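PDB 5KF0: aldehyde dehydrogenase from Burkholderia vietnamiensis, which probably catalyses the nicotinamide-cofactor-dependent oxidation of an aldehyde to its carboxylic acid and is bound here to NADPH. Local coordinates for residues G260-I265 with D443-R448; D279-G284 with G418-S423; K316-K321 with I358-K363; D403-V408 with Q428-E433. All coordinates share one frame; numbering follows the deposited sequence.

Overall arrangement
From the N terminus, interaction 1 opens first at 260-265, on strand 263-266. Interaction 2 opens next on helix 274-286. Interaction 3 then opens on helix 306-319 and closes at 358-363, so it lies wholly within interaction 2. Interaction 4 opens at 403-408. Interaction 2 closes at 418-423 before interaction 4 closes at 428-433, so these two cross. Residues 443-448 close interaction 1 last, and the other three all lie between its ends. Interactions 1 to 3 tie a loop and two helices to strands of one mostly parallel sheet; interaction 4 joins two helices on one of its faces. Helix 274-286 covers the opposite face. Interaction 3 is the most remote, about 29 Å from interaction 4 between centres.

Interaction 1: residues G260-I265 with D443-R448; sequences GNAAAI and DVPSFR. With ACT (acetate ion), chain H.
A type I beta turn from V444 to F447, in the loop after strand 438-441, packs P445 against the chain running into strand 263-266. That strand belongs to the main sheet of the aldehyde dehydrogenase catalytic domain. The P445 ring spans two alanines on one side of this chain. Its CG lies 3.8 Å from A262 CB, and its CD lies 3.9 Å from A264 CB. Between them, A263 turns its CB away but offers its carbonyl, with A263 O 3.5 Å from P445 CG. The contact is apolar and buried. Before the turn, V444 N gives a weak hydrogen bond to D443 OD2 (2.7 Å). At the far end the R448 chain is extended, and R448 NH1 donates to acetate OXT at 3.1 Å. The acetate lies at the guanidinium edge and probably comes from the crystallisation liquor. From the side chain of A262 to the bound NADPH is about 9 Å. F447 stacks on Y143 of the second subunit. Within the chain, strands 298-302 and 416-420 flank strand 263-266, L281 of helix 274-286 touches A264, and V408 of helix 401-409 packs on A263.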
loop_
_atom_site.group_PDB
_atom_site.type_symbol
_atom_site.label_atom_id
_atom_site.label_comp_id
_atom_site.label_asym_id
_atom_site.label_seq_id
_atom_site.Cartn_x
_atom_site.Cartn_y
_atom_site.Cartn_z
ATOM N N GLY A 260 15.355 6.295 -27.261
ATOM C CA GLY A 260 15.217 4.955 -27.820
ATOM C C GLY A 260 14.683 5.017 -29.238
ATOM O O GLY A 260 14.486 6.096 -29.808
ATOM N N ASN A 261 14.456 3.833 -29.811
ATOM C CA ASN A 261 13.911 3.693 -31.162
ATOM C C ASN A 261 12.598 2.912 -31.075
ATOM O O ASN A 261 12.507 1.766 -31.534
ATOM C CB ASN A 261 14.939 3.002 -32.118
ATOM C CG ASN A 261 15.358 1.616 -31.641
ATOM O OD1 ASN A 261 15.178 1.250 -30.471
ATOM N ND2 ASN A 261 15.905 0.825 -32.564
ATOM N N ALA A 262 11.570 3.551 -30.513
ATOM C CA ALA A 262 10.378 2.832 -30.075
ATOM C C ALA A 262 9.641 2.169 -31.234
ATOM O O ALA A 262 9.548 2.716 -32.338
ATOM C CB ALA A 262 9.433 3.783 -29.333
ATOM N N ALA A 263 9.098 0.980 -30.959
ATOM C CA ALA A 263 8.378 0.174 -31.936
ATOM C C ALA A 263 6.895 0.058 -31.592
ATOM O O ALA A 263 6.505 0.032 -30.416
ATOM C CB ALA A 263 8.970 -1.240 -32.026
ATOM N N ALA A 264 6.076 -0.067 -32.640
ATOM C CA ALA A 264 4.668 -0.427 -32.505
ATOM C C ALA A 264 4.401 -1.691 -33.308
ATOM O O ALA A 264 4.822 -1.788 -34.467
ATOM C CB ALA A 264 3.756 0.697 -33.004
ATOM N N ILE A 265 3.708 -2.654 -32.697
ATOM C CA ILE A 265 3.302 -3.895 -33.358
ATOM C C ILE A 265 1.826 -3.800 -33.710
ATOM O O ILE A 265 1.010 -3.411 -32.863
ATOM C CB ILE A 265 3.544 -5.112 -32.448
ATOM C CG1 ILE A 265 5.041 -5.325 -32.229
ATOM C CG2 ILE A 265 2.893 -6.368 -33.052
ATOM C CD1 ILE A 265 5.345 -6.352 -31.140
ATOM N N ASP A 443 -2.593 1.240 -28.234
ATOM C CA ASP A 443 -2.150 2.569 -28.650
ATOM C C ASP A 443 -0.647 2.494 -28.911
ATOM O O ASP A 443 -0.000 1.477 -28.638
ATOM C CB ASP A 443 -2.491 3.643 -27.608
ATOM C CG ASP A 443 -2.481 5.062 -28.183
ATOM O OD1 ASP A 443 -2.638 6.016 -27.402
ATOM O OD2 ASP A 443 -2.287 5.237 -29.409
ATOM N N VAL A 444 -0.099 3.582 -29.447
ATOM C CA VAL A 444 1.324 3.646 -29.783
ATOM C C VAL A 444 2.173 3.761 -28.520
ATOM O O VAL A 444 1.663 4.150 -27.450
ATOM C CB VAL A 444 1.626 4.819 -30.732
ATOM C CG1 VAL A 444 1.184 4.471 -32.163
ATOM C CG2 VAL A 444 0.956 6.099 -30.235
ATOM N N PRO A 445 3.471 3.440 -28.598
ATOM C CA PRO A 445 4.364 3.685 -27.455
ATOM C C PRO A 445 4.450 5.147 -27.072
ATOM O O PRO A 445 4.947 5.455 -25.984
ATOM C CB PRO A 445 5.725 3.168 -27.952
ATOM C CG PRO A 445 5.624 3.267 -29.469
ATOM C CD PRO A 445 4.201 2.839 -29.733
ATOM N N SER A 446 3.992 6.051 -27.934
ATOM C CA SER A 446 4.122 7.485 -27.718
ATOM C C SER A 446 3.179 8.027 -26.646
ATOM O O SER A 446 3.242 9.230 -26.366
ATOM C CB SER A 446 3.892 8.202 -29.050
ATOM O OG SER A 446 4.626 7.541 -30.068
ATOM N N PHE A 447 2.345 7.189 -26.022
ATOM C CA PHE A 447 1.401 7.655 -25.010
ATOM C C PHE A 447 2.062 7.750 -23.636
ATOM O O PHE A 447 2.761 6.824 -23.205
ATOM C CB PHE A 447 0.190 6.719 -24.922
ATOM C CG PHE A 447 -0.746 7.066 -23.800
ATOM C CD1 PHE A 447 -1.693 8.067 -23.970
ATOM C CD2 PHE A 447 -0.658 6.433 -22.569
ATOM C CE1 PHE A 447 -2.544 8.418 -22.924
ATOM C CE2 PHE A 447 -1.505 6.788 -21.529
ATOM C CZ PHE A 447 -2.448 7.773 -21.716
ATOM N N ARG A 448 1.807 8.863 -22.943
ATOM C CA ARG A 448 2.170 9.047 -21.542
ATOM C C ARG A 448 1.104 9.901 -20.867
ATOM O O ARG A 448 0.633 10.886 -21.440
ATOM C CB ARG A 448 3.533 9.731 -21.394
ATOM C CG ARG A 448 3.934 9.976 -19.922
ATOM C CD ARG A 448 5.272 10.698 -19.840
ATOM N NE ARG A 448 5.728 10.814 -18.460
ATOM C CZ ARG A 448 6.866 11.395 -18.098
ATOM N NH1 ARG A 448 7.650 11.968 -19.012
ATOM N NH2 ARG A 448 7.223 11.399 -16.821
HETATM C C ACT H . 6.418 12.458 -22.752
HETATM O O ACT H . 5.313 12.650 -23.338
HETATM O OXT ACT H . 6.625 13.089 -21.690
HETATM C CH3 ACT H . 7.458 11.516 -23.271
#

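Interaction 2: residues D279-G284 with G418-S423; sequences DRLAFG and GVFTDS
F420, at the end of strand 416-420, points its ring at helix 274-286. This is helix-on-sheet packing in the alpha/beta fold of the catalytic domain. The helix is the crossover of a beta-alpha-beta unit between the parallel strands 263-266 and 298-302. Two residues of the helix receive the ring. R280 CB lies 3.9 Å from F420 CZ, and L281 CD2 lies 4.2 Å from F420 CE2. Both approach the ring obliquely. F420 has CG anti to the carbonyl carbon (chi1 -66°), which points the ring at the helix; CZ and CE2 make the contacts. R280 starts toward the ring, but its chain bends at chi2 and chi3 and carries the guanidinium away. There R280 NE makes a salt bridge to D443 OD2, and V444 of the same loop touches both R280 and F420. L309 of helix 306-319 packs on L281, while V419 touches A430 of helix 424-433. Past the strand, D422 OD2 hydrogen-bonds S423 OG of the third subunit, and the reverse bond is made too. S423 stands at the N-cap of helix 424-433, where its side chain caps a backbone N. Just before it is an ST turn: S423 N donates to T421 OG1 at 3.0 Å, with an angle of 165° at the hydrogen.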
loop_
_atom_site.group_PDB
_atom_site.type_symbol
_atom_site.label_atom_id
_atom_site.label_comp_id
_atom_site.label_asym_id
_atom_site.label_seq_id
_atom_site.Cartn_x
_atom_site.Cartn_y
_atom_site.Cartn_z
ATOM N N ASP A 279 -4.094 6.178 -37.837
ATOM C CA ASP A 279 -4.095 7.524 -37.268
ATOM C C ASP A 279 -3.135 7.624 -36.088
ATOM O O ASP A 279 -2.385 8.601 -35.972
ATOM C CB ASP A 279 -5.512 7.922 -36.856
ATOM C CG ASP A 279 -5.590 9.359 -36.369
ATOM O OD1 ASP A 279 -5.402 10.279 -37.192
ATOM O OD2 ASP A 279 -5.836 9.564 -35.165
ATOM N N ARG A 280 -3.110 6.601 -35.224
ATOM C CA ARG A 280 -2.227 6.647 -34.060
ATOM C C ARG A 280 -0.768 6.426 -34.451
ATOM O O ARG A 280 0.136 7.018 -33.847
ATOM C CB ARG A 280 -2.677 5.615 -33.022
ATOM C CG ARG A 280 -4.087 5.890 -32.467
ATOM C CD ARG A 280 -4.151 7.299 -31.912
ATOM N NE ARG A 280 -3.412 7.404 -30.656
ATOM C CZ ARG A 280 -3.061 8.546 -30.077
ATOM N NH1 ARG A 280 -3.354 9.711 -30.655
ATOM N NH2 ARG A 280 -2.408 8.521 -28.918
ATOM N N LEU A 281 -0.514 5.581 -35.460
ATOM C CA LEU A 281 0.855 5.422 -35.956
ATOM C C LEU A 281 1.392 6.737 -36.511
ATOM O O LEU A 281 2.533 7.122 -36.229
ATOM C CB LEU A 281 0.907 4.333 -37.032
ATOM C CG LEU A 281 0.655 2.893 -36.578
ATOM C CD1 LEU A 281 0.461 1.980 -37.786
ATOM C CD2 LEU A 281 1.834 2.408 -35.719
ATOM N N ALA A 282 0.580 7.442 -37.298
ATOM C CA ALA A 282 1.009 8.721 -37.850
ATOM C C ALA A 282 1.234 9.745 -36.746
ATOM O O ALA A 282 2.219 10.492 -36.772
ATOM C CB ALA A 282 -0.024 9.222 -38.864
ATOM N N PHE A 283 0.343 9.782 -35.752
ATOM C CA PHE A 283 0.561 10.650 -34.605
ATOM C C PHE A 283 1.882 10.320 -33.918
ATOM O O PHE A 283 2.711 11.203 -33.680
ATOM C CB PHE A 283 -0.590 10.518 -33.607
ATOM C CG PHE A 283 -0.326 11.213 -32.310
ATOM C CD1 PHE A 283 0.063 10.499 -31.187
ATOM C CD2 PHE A 283 -0.442 12.589 -32.221
ATOM C CE1 PHE A 283 0.327 11.147 -29.998
ATOM C CE2 PHE A 283 -0.185 13.238 -31.030
ATOM C CZ PHE A 283 0.204 12.513 -29.923
ATOM N N GLY A 284 2.104 9.040 -33.613
ATOM C CA GLY A 284 3.287 8.673 -32.851
ATOM C C GLY A 284 4.577 8.898 -33.615
ATOM O O GLY A 284 5.591 9.302 -33.035
ATOM N N GLY A 418 4.510 -0.371 -28.200
ATOM C CA GLY A 418 3.065 -0.450 -28.326
ATOM C C GLY A 418 2.650 -1.691 -29.099
ATOM O O GLY A 418 3.357 -2.143 -30.006
ATOM N N VAL A 419 1.491 -2.243 -28.734
ATOM C CA VAL A 419 0.945 -3.426 -29.404
ATOM C C VAL A 419 -0.542 -3.202 -29.640
ATOM O O VAL A 419 -1.322 -3.147 -28.682
ATOM C CB VAL A 419 1.145 -4.724 -28.605
ATOM C CG1 VAL A 419 0.683 -5.914 -29.459
ATOM C CG2 VAL A 419 2.601 -4.897 -28.168
ATOM N N PHE A 420 -0.938 -3.103 -30.906
ATOM C CA PHE A 420 -2.352 -3.075 -31.274
ATOM C C PHE A 420 -2.813 -4.521 -31.407
ATOM O O PHE A 420 -2.506 -5.195 -32.393
ATOM C CB PHE A 420 -2.566 -2.294 -32.568
ATOM C CG PHE A 420 -2.258 -0.823 -32.452
ATOM C CD1 PHE A 420 -3.238 0.082 -32.050
ATOM C CD2 PHE A 420 -0.991 -0.341 -32.764
ATOM C CE1 PHE A 420 -2.963 1.446 -31.954
ATOM C CE2 PHE A 420 -0.706 1.024 -32.670
ATOM C CZ PHE A 420 -1.688 1.909 -32.258
ATOM N N THR A 421 -3.545 -5.004 -30.404
ATOM C CA THR A 421 -4.057 -6.372 -30.377
ATOM C C THR A 421 -5.306 -6.388 -29.506
ATOM O O THR A 421 -5.445 -5.567 -28.593
ATOM C CB THR A 421 -3.024 -7.377 -29.820
ATOM O OG1 THR A 421 -3.534 -8.712 -29.953
ATOM C CG2 THR A 421 -2.724 -7.110 -28.327
ATOM N N ASP A 422 -6.218 -7.313 -29.804
ATOM C CA ASP A 422 -7.314 -7.626 -28.897
ATOM C C ASP A 422 -7.107 -8.966 -28.207
ATOM O O ASP A 422 -7.986 -9.407 -27.462
ATOM C CB ASP A 422 -8.660 -7.616 -29.635
ATOM C CG ASP A 422 -9.866 -7.620 -28.671
ATOM O OD1 ASP A 422 -9.890 -6.779 -27.758
ATOM O OD2 ASP A 422 -10.762 -8.459 -28.833
ATOM N N SER A 423 -5.961 -9.614 -28.416
ATOM C CA SER A 423 -5.717 -10.944 -27.862
ATOM C C SER A 423 -5.130 -10.830 -26.463
ATOM O O SER A 423 -4.038 -10.283 -26.282
ATOM C CB SER A 423 -4.772 -11.740 -28.766
ATOM O OG SER A 423 -4.338 -12.931 -28.132
#

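Interaction 3: residues K316-K321 with I358-K363; sequences KTRSLK and IIAGGK
T317 lays its methyl over the side chain of A360, with T317 CG2 3.9 Å from A360 CB. T317 has CG2 anti to the backbone N, which turns the methyl to the strand. Its OG1 is left beside the backbone N and bonds L313 O within its own helix. R318, next along, reaches past the same alanine. R318 CG lies 4.2 Å from A360 CB, and from CG to NE its chain runs extended along the surface. Its guanidinium comes obliquely toward the backbone of the strand. R318 NH2 stops 3.5 Å from I359 O, a contact and not a hydrogen bond. A water makes a polar link. It accepts from R318 NE at 3.0 Å and from G361 N at 3.0 Å, and so bridges helix and strand end. The chain then turns through G361 and G362, both with positive phi. On the helix, K316 O accepts S319 N at 3.0 Å and also S319 OG at 2.6 Å. I359 and A360 form a classic beta bulge opposite L373 of strand 368-375, to which strand 357-360 runs antiparallel at the edge of the catalytic-domain sheet. T317 also touches A371 of that strand and Y286 of helix 274-286. I358 packs on M348 and V352 of helix 338-353.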
loop_
_atom_site.group_PDB
_atom_site.type_symbol
_atom_site.label_atom_id
_atom_site.label_comp_id
_atom_site.label_asym_id
_atom_site.label_seq_id
_atom_site.Cartn_x
_atom_site.Cartn_y
_atom_site.Cartn_z
ATOM N N LYS A 316 -2.022 8.581 -45.287
ATOM C CA LYS A 316 -2.077 9.426 -44.100
ATOM C C LYS A 316 -0.805 10.253 -43.964
ATOM O O LYS A 316 -0.868 11.463 -43.711
ATOM C CB LYS A 316 -2.309 8.561 -42.857
ATOM C CG LYS A 316 -2.414 9.345 -41.551
ATOM C CD LYS A 316 -3.724 10.109 -41.489
ATOM C CE LYS A 316 -3.846 10.919 -40.213
ATOM N NZ LYS A 316 -5.168 11.603 -40.161
ATOM N N THR A 317 0.357 9.623 -44.173
ATOM C CA THR A 317 1.633 10.327 -44.037
ATOM C C THR A 317 1.741 11.463 -45.046
ATOM O O THR A 317 2.197 12.564 -44.714
ATOM C CB THR A 317 2.793 9.342 -44.207
ATOM O OG1 THR A 317 2.726 8.347 -43.179
ATOM C CG2 THR A 317 4.151 10.053 -44.126
ATOM N N ARG A 318 1.319 11.215 -46.283
ATOM C CA ARG A 318 1.352 12.260 -47.300
ATOM C C ARG A 318 0.416 13.412 -46.960
ATOM O O ARG A 318 0.637 14.545 -47.412
ATOM C CB ARG A 318 0.999 11.665 -48.663
ATOM C CG ARG A 318 2.099 10.798 -49.232
ATOM C CD ARG A 318 1.680 10.129 -50.528
ATOM N NE ARG A 318 2.834 9.534 -51.192
ATOM C CZ ARG A 318 2.756 8.587 -52.121
ATOM N NH1 ARG A 318 1.570 8.111 -52.499
ATOM N NH2 ARG A 318 3.868 8.109 -52.665
ATOM N N SER A 319 -0.627 13.153 -46.170
ATOM C CA SER A 319 -1.608 14.189 -45.869
ATOM C C SER A 319 -1.146 15.168 -44.798
ATOM O O SER A 319 -1.785 16.215 -44.625
ATOM C CB SER A 319 -2.933 13.559 -45.433
ATOM O OG SER A 319 -2.850 13.050 -44.111
ATOM N N LEU A 320 -0.061 14.873 -44.086
ATOM C CA LEU A 320 0.325 15.689 -42.940
ATOM C C LEU A 320 0.959 16.999 -43.392
ATOM O O LEU A 320 1.933 17.006 -44.154
ATOM C CB LEU A 320 1.289 14.928 -42.032
ATOM C CG LEU A 320 0.771 13.582 -41.525
ATOM C CD1 LEU A 320 1.857 12.891 -40.711
ATOM C CD2 LEU A 320 -0.497 13.769 -40.693
ATOM N N LYS A 321 0.434 18.106 -42.874
ATOM C CA LYS A 321 0.876 19.434 -43.280
ATOM C C LYS A 321 2.204 19.806 -42.618
ATOM O O LYS A 321 2.340 19.733 -41.393
ATOM C CB LYS A 321 -0.197 20.462 -42.922
ATOM N N ILE A 358 11.959 4.574 -50.000
ATOM C CA ILE A 358 11.078 5.616 -49.487
ATOM C C ILE A 358 9.719 5.446 -50.149
ATOM O O ILE A 358 9.610 5.470 -51.383
ATOM C CB ILE A 358 11.656 7.012 -49.757
ATOM C CG1 ILE A 358 13.000 7.171 -49.039
ATOM C CG2 ILE A 358 10.654 8.080 -49.331
ATOM C CD1 ILE A 358 13.735 8.445 -49.405
ATOM N N ILE A 359 8.679 5.255 -49.336
ATOM C CA ILE A 359 7.330 5.058 -49.859
ATOM C C ILE A 359 6.389 6.202 -49.523
ATOM O O ILE A 359 5.254 6.220 -50.031
ATOM C CB ILE A 359 6.730 3.715 -49.394
ATOM C CG1 ILE A 359 6.692 3.606 -47.870
ATOM C CG2 ILE A 359 7.519 2.559 -49.984
ATOM C CD1 ILE A 359 5.899 2.385 -47.400
ATOM N N ALA A 360 6.813 7.155 -48.697
ATOM C CA ALA A 360 6.086 8.406 -48.528
ATOM C C ALA A 360 7.077 9.466 -48.077
ATOM O O ALA A 360 7.971 9.178 -47.281
ATOM C CB ALA A 360 4.942 8.285 -47.509
ATOM N N GLY A 361 6.929 10.677 -48.612
ATOM C CA GLY A 361 7.779 11.773 -48.173
ATOM C C GLY A 361 9.188 11.679 -48.728
ATOM O O GLY A 361 9.400 11.352 -49.905
ATOM N N GLY A 362 10.163 11.984 -47.877
ATOM C CA GLY A 362 11.564 11.909 -48.243
ATOM C C GLY A 362 12.241 13.229 -48.577
ATOM O O GLY A 362 13.478 13.260 -48.655
ATOM N N LYS A 363 11.490 14.316 -48.779
ATOM C CA LYS A 363 12.123 15.582 -49.146
ATOM C C LYS A 363 12.613 16.321 -47.905
ATOM O O LYS A 363 11.880 16.468 -46.918
ATOM C CB LYS A 363 11.167 16.468 -49.947
HETATM O O HOH W 1 5.200 11.296 -50.923
#

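Interaction 4: residues D403-V408 with Q428-E433; sequences DALARV and QRAWDE
L405 has CG anti to its carbonyl carbon (chi1 -61°) and an extended chi2, which brings both methyls against helix 424-433. R429 has CG anti to the backbone N (chi1 -178°), which puts CG beside L405; the bend at chi2 then carries the rest of the chain on. This is a pair of helices on one face of the catalytic-domain sheet. Their segments run nearly side by side, crossing at -31° with the axes 10.6 Å apart at closest approach. One leucine carries the contact. L405 CD1 lies 3.5 Å from R429 CG, and the two side chains cross obliquely. The other branch, L405 CD2, lies 4.0 Å from A430 CB. L405 CD1 also meets E433 CB one turn later, at 4.2 Å. So L405 lies against R429, A430 and E433, three residues on one side of the helix. The R429 guanidinium turns to D402: NH2 forms a salt bridge to D402 OD2, just before segment 403-408, which adds a polar tie between the two helices. E433 CG sits over one face of the R429 guanidinium, near its rim. Toward the sheet, L405 and V408 touch I265 of strand 263-266. Helix 424-433 also meets neighbouring subunits: D432 makes salt bridges to R148 of the second and R484 of the fourth. Within helix 401-409, R407 NH1 makes a salt bridge to D403 OD1 at 3.0 Å. It comes from the syn side but well out of the carboxylate plane, while OD1 lies near the guanidinium plane.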
loop_
_atom_site.group_PDB
_atom_site.type_symbol
_atom_site.label_atom_id
_atom_site.label_comp_id
_atom_site.label_asym_id
_atom_site.label_seq_id
_atom_site.Cartn_x
_atom_site.Cartn_y
_atom_site.Cartn_z
ATOM N N ASP A 403 8.185 -13.477 -33.097
ATOM C CA ASP A 403 9.213 -12.839 -33.913
ATOM C C ASP A 403 9.099 -11.317 -33.843
ATOM O O ASP A 403 10.113 -10.614 -33.793
ATOM C CB ASP A 403 9.101 -13.324 -35.358
ATOM C CG ASP A 403 10.154 -12.717 -36.271
ATOM O OD1 ASP A 403 9.771 -12.178 -37.330
ATOM O OD2 ASP A 403 11.358 -12.795 -35.953
ATOM N N ALA A 404 7.871 -10.791 -33.867
ATOM C CA ALA A 404 7.684 -9.356 -33.682
ATOM C C ALA A 404 8.253 -8.901 -32.347
ATOM O O ALA A 404 8.941 -7.873 -32.272
ATOM C CB ALA A 404 6.197 -9.001 -33.776
ATOM N N LEU A 405 7.995 -9.665 -31.280
ATOM C CA LEU A 405 8.514 -9.281 -29.968
ATOM C C LEU A 405 10.038 -9.283 -29.965
ATOM O O LEU A 405 10.670 -8.345 -29.455
ATOM C CB LEU A 405 7.980 -10.223 -28.879
ATOM C CG LEU A 405 6.460 -10.267 -28.688
ATOM C CD1 LEU A 405 6.095 -11.254 -27.579
ATOM C CD2 LEU A 405 5.893 -8.890 -28.383
ATOM N N ALA A 406 10.643 -10.324 -30.537
ATOM C CA ALA A 406 12.099 -10.396 -30.598
ATOM C C ALA A 406 12.673 -9.219 -31.371
ATOM O O ALA A 406 13.736 -8.694 -31.022
ATOM C CB ALA A 406 12.532 -11.717 -31.230
ATOM N N ARG A 407 11.985 -8.782 -32.424
ATOM C CA ARG A 407 12.519 -7.684 -33.218
ATOM C C ARG A 407 12.346 -6.342 -32.510
ATOM O O ARG A 407 13.213 -5.473 -32.632
ATOM C CB ARG A 407 11.877 -7.709 -34.603
ATOM C CG ARG A 407 12.461 -8.863 -35.424
ATOM C CD ARG A 407 11.561 -9.350 -36.558
ATOM N NE ARG A 407 11.500 -8.390 -37.650
ATOM C CZ ARG A 407 10.665 -8.489 -38.683
ATOM N NH1 ARG A 407 9.812 -9.506 -38.760
ATOM N NH2 ARG A 407 10.675 -7.565 -39.631
ATOM N N VAL A 408 11.273 -6.163 -31.740
ATOM C CA VAL A 408 11.189 -4.981 -30.883
ATOM C C VAL A 408 12.385 -4.943 -29.932
ATOM O O VAL A 408 13.021 -3.899 -29.736
ATOM C CB VAL A 408 9.859 -4.965 -30.105
ATOM C CG1 VAL A 408 9.875 -3.839 -29.047
ATOM C CG2 VAL A 408 8.668 -4.801 -31.059
ATOM N N GLN A 428 -0.538 -10.446 -22.867
ATOM C CA GLN A 428 0.212 -11.028 -21.750
ATOM C C GLN A 428 1.626 -11.406 -22.171
ATOM O O GLN A 428 2.600 -11.187 -21.434
ATOM C CB GLN A 428 -0.501 -12.282 -21.235
ATOM C CG GLN A 428 -1.902 -12.080 -20.692
ATOM C CD GLN A 428 -2.736 -13.357 -20.756
ATOM O OE1 GLN A 428 -2.354 -14.346 -21.393
ATOM N NE2 GLN A 428 -3.879 -13.339 -20.092
ATOM N N ARG A 429 1.753 -12.007 -23.359
ATOM C CA ARG A 429 3.070 -12.384 -23.854
ATOM C C ARG A 429 3.947 -11.150 -24.046
ATOM O O ARG A 429 5.140 -11.166 -23.716
ATOM C CB ARG A 429 2.922 -13.167 -25.161
ATOM C CG ARG A 429 4.227 -13.656 -25.755
ATOM C CD ARG A 429 4.887 -14.743 -24.921
ATOM N NE ARG A 429 5.854 -15.488 -25.730
ATOM C CZ ARG A 429 6.749 -16.349 -25.248
ATOM N NH1 ARG A 429 6.835 -16.580 -23.938
ATOM N NH2 ARG A 429 7.572 -16.983 -26.076
ATOM N N ALA A 430 3.376 -10.069 -24.583
ATOM C CA ALA A 430 4.146 -8.841 -24.736
ATOM C C ALA A 430 4.587 -8.288 -23.386
ATOM O O ALA A 430 5.723 -7.823 -23.240
ATOM C CB ALA A 430 3.332 -7.791 -25.488
ATOM N N TRP A 431 3.694 -8.298 -22.393
ATOM C CA TRP A 431 4.066 -7.792 -21.072
ATOM C C TRP A 431 5.199 -8.621 -20.473
ATOM O O TRP A 431 6.119 -8.072 -19.854
ATOM C CB TRP A 431 2.839 -7.815 -20.159
ATOM C CG TRP A 431 2.904 -6.930 -18.937
ATOM C CD1 TRP A 431 3.767 -5.901 -18.698
ATOM C CD2 TRP A 431 2.022 -6.990 -17.807
ATOM N NE1 TRP A 431 3.481 -5.323 -17.480
ATOM C CE2 TRP A 431 2.418 -5.975 -16.914
ATOM C CE3 TRP A 431 0.944 -7.813 -17.463
ATOM C CZ2 TRP A 431 1.769 -5.751 -15.696
ATOM C CZ3 TRP A 431 0.302 -7.598 -16.247
ATOM C CH2 TRP A 431 0.723 -6.572 -15.378
ATOM N N ASP A 432 5.156 -9.944 -20.669
ATOM C CA ASP A 432 6.208 -10.835 -20.176
ATOM C C ASP A 432 7.555 -10.558 -20.830
ATOM O O ASP A 432 8.598 -10.627 -20.170
ATOM C CB ASP A 432 5.871 -12.301 -20.475
ATOM C CG ASP A 432 4.773 -12.882 -19.609
ATOM O OD1 ASP A 432 4.319 -12.259 -18.630
ATOM O OD2 ASP A 432 4.384 -14.034 -19.919
ATOM N N GLU A 433 7.561 -10.341 -22.152
ATOM C CA GLU A 433 8.770 -10.518 -22.946
ATOM C C GLU A 433 9.400 -9.231 -23.452
ATOM O O GLU A 433 10.594 -9.241 -23.772
ATOM C CB GLU A 433 8.484 -11.416 -24.163
ATOM C CG GLU A 433 8.030 -12.828 -23.804
ATOM C CD GLU A 433 9.063 -13.563 -22.975
ATOM O OE1 GLU A 433 10.257 -13.509 -23.338
ATOM O OE2 GLU A 433 8.680 -14.182 -21.963
#